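Long-range contact in triphenylmethane reductase (Citrobacter sp., PDB 2VRB), which probably uses NADPH to reduce and so decolourise triphenylmethane dyes, as a member of the short-chain dehydrogenase/reductase family: residues 6-11 / 31-36. Sequence-based numbering, arbitrary orientation.
With NAP (NADP nicotinamide-adenine-dinucleotide phosphate), chain B.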
ATOM      1  N   THR A   6     -12.629  15.833  -2.468  1.00 31.35           N
ATOM      2  CA  THR A   6     -13.245  14.833  -3.342  1.00 31.52           C
ATOM      3  C   THR A   6     -14.430  14.237  -2.605  1.00 32.94           C
ATOM      4  O   THR A   6     -14.596  14.493  -1.406  1.00 33.36           O
ATOM      5  CB  THR A   6     -12.261  13.738  -3.730  1.00 31.10           C
ATOM      6  OG1 THR A   6     -11.970  12.932  -2.585  1.00 32.82           O
ATOM      7  CG2 THR A   6     -10.971  14.336  -4.304  1.00 30.27           C
ATOM      8  N   GLY A   7     -15.269  13.450  -3.281  1.00 33.33           N
ATOM      9  CA  GLY A   7     -16.420  12.895  -2.568  1.00 34.09           C
ATOM     10  C   GLY A   7     -17.342  13.965  -2.011  1.00 34.95           C
ATOM     11  O   GLY A   7     -18.103  13.736  -1.036  1.00 35.77           O
ATOM     12  N   ALA A   8     -17.348  15.120  -2.677  1.00 35.31           N
ATOM     13  CA  ALA A   8     -18.004  16.319  -2.153  1.00 35.32           C
ATOM     14  C   ALA A   8     -19.525  16.252  -2.074  1.00 35.77           C
ATOM     15  O   ALA A   8     -20.123  16.993  -1.291  1.00 34.52           O
ATOM     16  CB  ALA A   8     -17.571  17.579  -2.941  1.00 35.62           C
ATOM     17  N   THR A   9     -20.149  15.385  -2.868  1.00 35.73           N
ATOM     18  CA  THR A   9     -21.599  15.223  -2.755  1.00 36.91           C
ATOM     19  C   THR A   9     -21.974  14.073  -1.825  1.00 37.33           C
ATOM     20  O   THR A   9     -23.161  13.850  -1.558  1.00 37.36           O
ATOM     21  CB  THR A   9     -22.320  15.070  -4.101  1.00 37.50           C
ATOM     22  OG1 THR A   9     -21.823  13.925  -4.792  1.00 38.36           O
ATOM     23  CG2 THR A   9     -22.100  16.301  -4.972  1.00 37.63           C
ATOM     24  N   GLY A  10     -20.971  13.353  -1.333  1.00 37.20           N
ATOM     25  CA  GLY A  10     -21.197  12.288  -0.353  1.00 36.93           C
ATOM     26  C   GLY A  10     -21.483  12.859   1.021  1.00 37.09           C
ATOM     27  O   GLY A  10     -21.422  14.064   1.241  1.00 36.68           O
ATOM     28  N   GLN A  11     -21.752  11.984   1.980  1.00 37.06           N
ATOM     29  CA  GLN A  11     -22.156  12.463   3.296  1.00 36.11           C
ATOM     30  C   GLN A  11     -21.031  13.186   4.034  1.00 34.88           C
ATOM     31  O   GLN A  11     -21.213  14.331   4.477  1.00 33.75           O
ATOM     32  CB  GLN A  11     -22.723  11.304   4.093  1.00 36.63           C
ATOM     33  CG  GLN A  11     -24.127  10.968   3.628  1.00 39.94           C
ATOM     34  CD  GLN A  11     -24.651   9.665   4.206  1.00 45.94           C
ATOM     35  OE1 GLN A  11     -25.406   9.681   5.159  1.00 47.94           O
ATOM     36  NE2 GLN A  11     -24.245   8.531   3.620  1.00 48.23           N
ATOM     37  N   ALA A  31     -15.201  21.778  -5.036  1.00 32.16           N
ATOM     38  CA  ALA A  31     -15.837  20.486  -4.868  1.00 32.22           C
ATOM     39  C   ALA A  31     -15.500  19.627  -6.059  1.00 32.42           C
ATOM     40  O   ALA A  31     -15.786  20.003  -7.182  1.00 31.54           O
ATOM     41  CB  ALA A  31     -17.373  20.628  -4.714  1.00 32.12           C
ATOM     42  N   ILE A  32     -14.887  18.466  -5.817  1.00 32.60           N
ATOM     43  CA  ILE A  32     -14.572  17.555  -6.913  1.00 33.49           C
ATOM     44  C   ILE A  32     -15.499  16.390  -6.782  1.00 34.17           C
ATOM     45  O   ILE A  32     -15.642  15.781  -5.721  1.00 34.77           O
ATOM     46  CB  ILE A  32     -13.095  17.106  -6.911  1.00 34.61           C
ATOM     47  CG1 ILE A  32     -12.194  18.324  -7.172  1.00 34.08           C
ATOM     48  CG2 ILE A  32     -12.856  16.001  -7.952  1.00 34.12           C
ATOM     49  CD1 ILE A  32     -10.831  18.207  -6.531  1.00 33.96           C
ATOM     50  N   VAL A  33     -16.129  16.056  -7.877  1.00 33.93           N
ATOM     51  CA  VAL A  33     -17.371  15.364  -7.801  1.00 35.94           C
ATOM     52  C   VAL A  33     -17.490  14.499  -9.057  1.00 36.65           C
ATOM     53  O   VAL A  33     -17.008  14.880 -10.135  1.00 35.12           O
ATOM     54  CB  VAL A  33     -18.503  16.475  -7.719  1.00 35.27           C
ATOM     55  CG1 VAL A  33     -19.631  16.255  -8.670  1.00 37.94           C
ATOM     56  CG2 VAL A  33     -18.943  16.729  -6.324  1.00 35.98           C
ATOM     57  N   ARG A  34     -18.132  13.345  -8.915  1.00 37.31           N
ATOM     58  CA  ARG A  34     -18.362  12.466 -10.048  1.00 39.64           C
ATOM     59  C   ARG A  34     -19.543  12.975 -10.902  1.00 40.03           C
ATOM     60  O   ARG A  34     -19.438  13.069 -12.133  1.00 40.87           O
ATOM     61  CB  ARG A  34     -18.580  11.025  -9.536  1.00 40.86           C
ATOM     62  CG  ARG A  34     -19.123  10.056 -10.590  1.00 43.73           C
ATOM     63  CD  ARG A  34     -18.951   8.625 -10.150  1.00 46.60           C
ATOM     64  NE  ARG A  34     -19.745   8.298  -8.972  1.00 53.19           N
ATOM     65  CZ  ARG A  34     -20.076   7.056  -8.632  1.00 54.94           C
ATOM     66  NH1 ARG A  34     -19.684   6.045  -9.403  1.00 56.99           N
ATOM     67  NH2 ARG A  34     -20.786   6.820  -7.530  1.00 54.66           N
ATOM     68  N   ASN A  35     -20.640  13.341 -10.241  1.00 39.62           N
ATOM     69  CA  ASN A  35     -21.865  13.769 -10.892  1.00 39.73           C
ATOM     70  C   ASN A  35     -22.086  15.264 -10.650  1.00 39.30           C
ATOM     71  O   ASN A  35     -22.453  15.706  -9.556  1.00 38.86           O
ATOM     72  CB  ASN A  35     -23.049  12.900 -10.406  1.00 39.97           C
ATOM     73  CG  ASN A  35     -24.412  13.332 -10.971  1.00 43.03           C
ATOM     74  OD1 ASN A  35     -24.544  14.333 -11.689  1.00 45.29           O
ATOM     75  ND2 ASN A  35     -25.444  12.566 -10.628  1.00 44.73           N
ATOM     76  N   VAL A  36     -21.847  16.032 -11.706  1.00 38.67           N
ATOM     77  CA  VAL A  36     -21.851  17.472 -11.649  1.00 39.03           C
ATOM     78  C   VAL A  36     -23.245  18.050 -11.373  1.00 39.74           C
ATOM     79  O   VAL A  36     -23.368  19.074 -10.697  1.00 39.45           O
ATOM     80  CB  VAL A  36     -21.210  18.051 -12.949  1.00 39.08           C
ATOM     81  CG1 VAL A  36     -21.823  19.360 -13.315  1.00 39.54           C
ATOM     82  CG2 VAL A  36     -19.703  18.154 -12.781  1.00 38.10           C
TER
HETATM   83  PA  NAP B1286     -20.770   8.165   0.897  1.00 48.63           P
HETATM   84  O1A NAP B1286     -21.114   6.866   0.238  1.00 49.42           O
HETATM   85  O2A NAP B1286     -21.866   9.066   1.368  1.00 45.08           O
HETATM   86  O5B NAP B1286     -19.851   8.973  -0.150  1.00 52.44           O
HETATM   87  C5B NAP B1286     -19.017   8.363  -1.115  1.00 53.84           C
HETATM   88  C4B NAP B1286     -18.624   9.491  -2.074  1.00 54.15           C
HETATM   89  O4B NAP B1286     -17.646   9.041  -2.988  1.00 54.87           O
HETATM   90  C3B NAP B1286     -19.828   9.983  -2.894  1.00 54.07           C
HETATM   91  O3B NAP B1286     -19.743  11.388  -2.992  1.00 55.85           O
HETATM   92  C2B NAP B1286     -19.639   9.364  -4.256  1.00 55.54           C
HETATM   93  O2B NAP B1286     -20.138  10.120  -5.344  1.00 59.81           O
HETATM   94  C1B NAP B1286     -18.118   9.333  -4.299  1.00 52.01           C
HETATM   95  N9A NAP B1286     -17.703   8.400  -5.347  1.00 49.19           N
HETATM   96  C8A NAP B1286     -18.095   7.114  -5.570  1.00 47.83           C
HETATM   97  N7A NAP B1286     -17.453   6.671  -6.680  1.00 47.62           N
HETATM   98  C5A NAP B1286     -16.680   7.679  -7.164  1.00 47.79           C
HETATM   99  C6A NAP B1286     -15.838   7.790  -8.278  1.00 46.65           C
HETATM  100  N6A NAP B1286     -15.656   6.765  -9.123  1.00 43.23           N
HETATM  101  N1A NAP B1286     -15.188   8.995  -8.468  1.00 46.77           N
HETATM  102  C2A NAP B1286     -15.362  10.079  -7.631  1.00 46.88           C
HETATM  103  N3A NAP B1286     -16.200   9.959  -6.544  1.00 47.03           N
HETATM  104  C4A NAP B1286     -16.831   8.773  -6.327  1.00 48.11           C
HETATM  105  O3  NAP B1286     -19.740   7.915   2.117  1.00 48.09           O
HETATM  106  PN  NAP B1286     -19.401   8.860   3.374  1.00 51.00           P
HETATM  107  O1N NAP B1286     -19.278  10.284   2.999  1.00 49.98           O
HETATM  108  O2N NAP B1286     -20.414   8.511   4.441  1.00 52.66           O
HETATM  109  O5D NAP B1286     -17.895   8.350   3.775  1.00 48.19           O
HETATM  110  C5D NAP B1286     -16.796   8.759   2.980  1.00 51.50           C
HETATM  111  C4D NAP B1286     -15.820   7.631   2.614  1.00 52.32           C
HETATM  112  O4D NAP B1286     -15.395   7.000   3.802  1.00 53.93           O
HETATM  113  C3D NAP B1286     -16.421   6.536   1.736  1.00 53.86           C
HETATM  114  O3D NAP B1286     -16.091   6.729   0.374  1.00 53.30           O
HETATM  115  C2D NAP B1286     -15.869   5.235   2.303  1.00 54.22           C
HETATM  116  O2D NAP B1286     -14.670   4.775   1.696  1.00 59.46           O
HETATM  117  C1D NAP B1286     -15.486   5.588   3.725  1.00 53.48           C
HETATM  118  N1N NAP B1286     -16.463   5.052   4.700  1.00 51.97           N
HETATM  119  C2N NAP B1286     -16.134   5.076   5.988  1.00 52.72           C
HETATM  120  C3N NAP B1286     -16.904   4.582   7.011  1.00 50.65           C
HETATM  121  C7N NAP B1286     -16.537   4.608   8.389  1.00 50.13           C
HETATM  122  O7N NAP B1286     -17.514   4.011   9.259  1.00 51.07           O
HETATM  123  N7N NAP B1286     -15.331   5.145   8.738  1.00 45.51           N
HETATM  124  C4N NAP B1286     -18.157   4.013   6.609  1.00 52.90           C
HETATM  125  C5N NAP B1286     -18.508   3.993   5.297  1.00 53.70           C
HETATM  126  C6N NAP B1286     -17.616   4.524   4.344  1.00 53.04           C
HETATM  127  P2B NAP B1286     -21.721  10.078  -5.776  1.00 63.81           P
HETATM  128  O1X NAP B1286     -22.523  10.878  -4.755  1.00 61.67           O
HETATM  129  O2X NAP B1286     -22.200   8.640  -5.866  1.00 59.71           O
HETATM  130  O3X NAP B1286     -21.822  10.760  -7.134  1.00 64.35           O
HETATM  131  O   HOH W   1     -15.001  12.818  -6.286  1.00 50.65           O
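Ala-8 and Thr-9, in the glycine-rich loop of a Rossmann fold, pack against the end of the neighbouring parallel strand 29-33. Ala-8 CB meets Ala-31 CB at 3.5 Å and also touches CG2 of Val-33. That same CG2 abuts CG2 of Thr-9, the two side chains crossing at about a right angle in a tight contact. A chi1 of 60° sets Thr-9 OG1 between the backbone N and the carbonyl carbon and leaves CG2 beside the N, facing Val-33; OG1 donates to O1X of the NADP 2'-phosphate at 3.1 Å. Just past the strand, Arg-34 NH2 donates to O2X at 2.8 Å (159° at H), with the phosphorus in the guanidinium plane at its edge. N7A of the adenine lies 3.3 Å above that plane, over its centre. Between the separating backbones, beside the adenine, a water accepts from Gly-7 N and donates to Ile-32 O, 3.1 Å from each. A type I turn, closed by Gly-10 N to Gly-7 O (2.9 Å), makes Gly-10 the N-cap of helix 11-21; Gln-11 backbone N donates to pyrophosphate O2A, its NE2 adding a weak bond there. At the loop's root, Thr-6 OG1 is hydrogen-bonded to Ile-73 N and Tyr-54 OH, while Thr-6 CA makes a C-H...O contact of 3.5 Å with Ile-32 O.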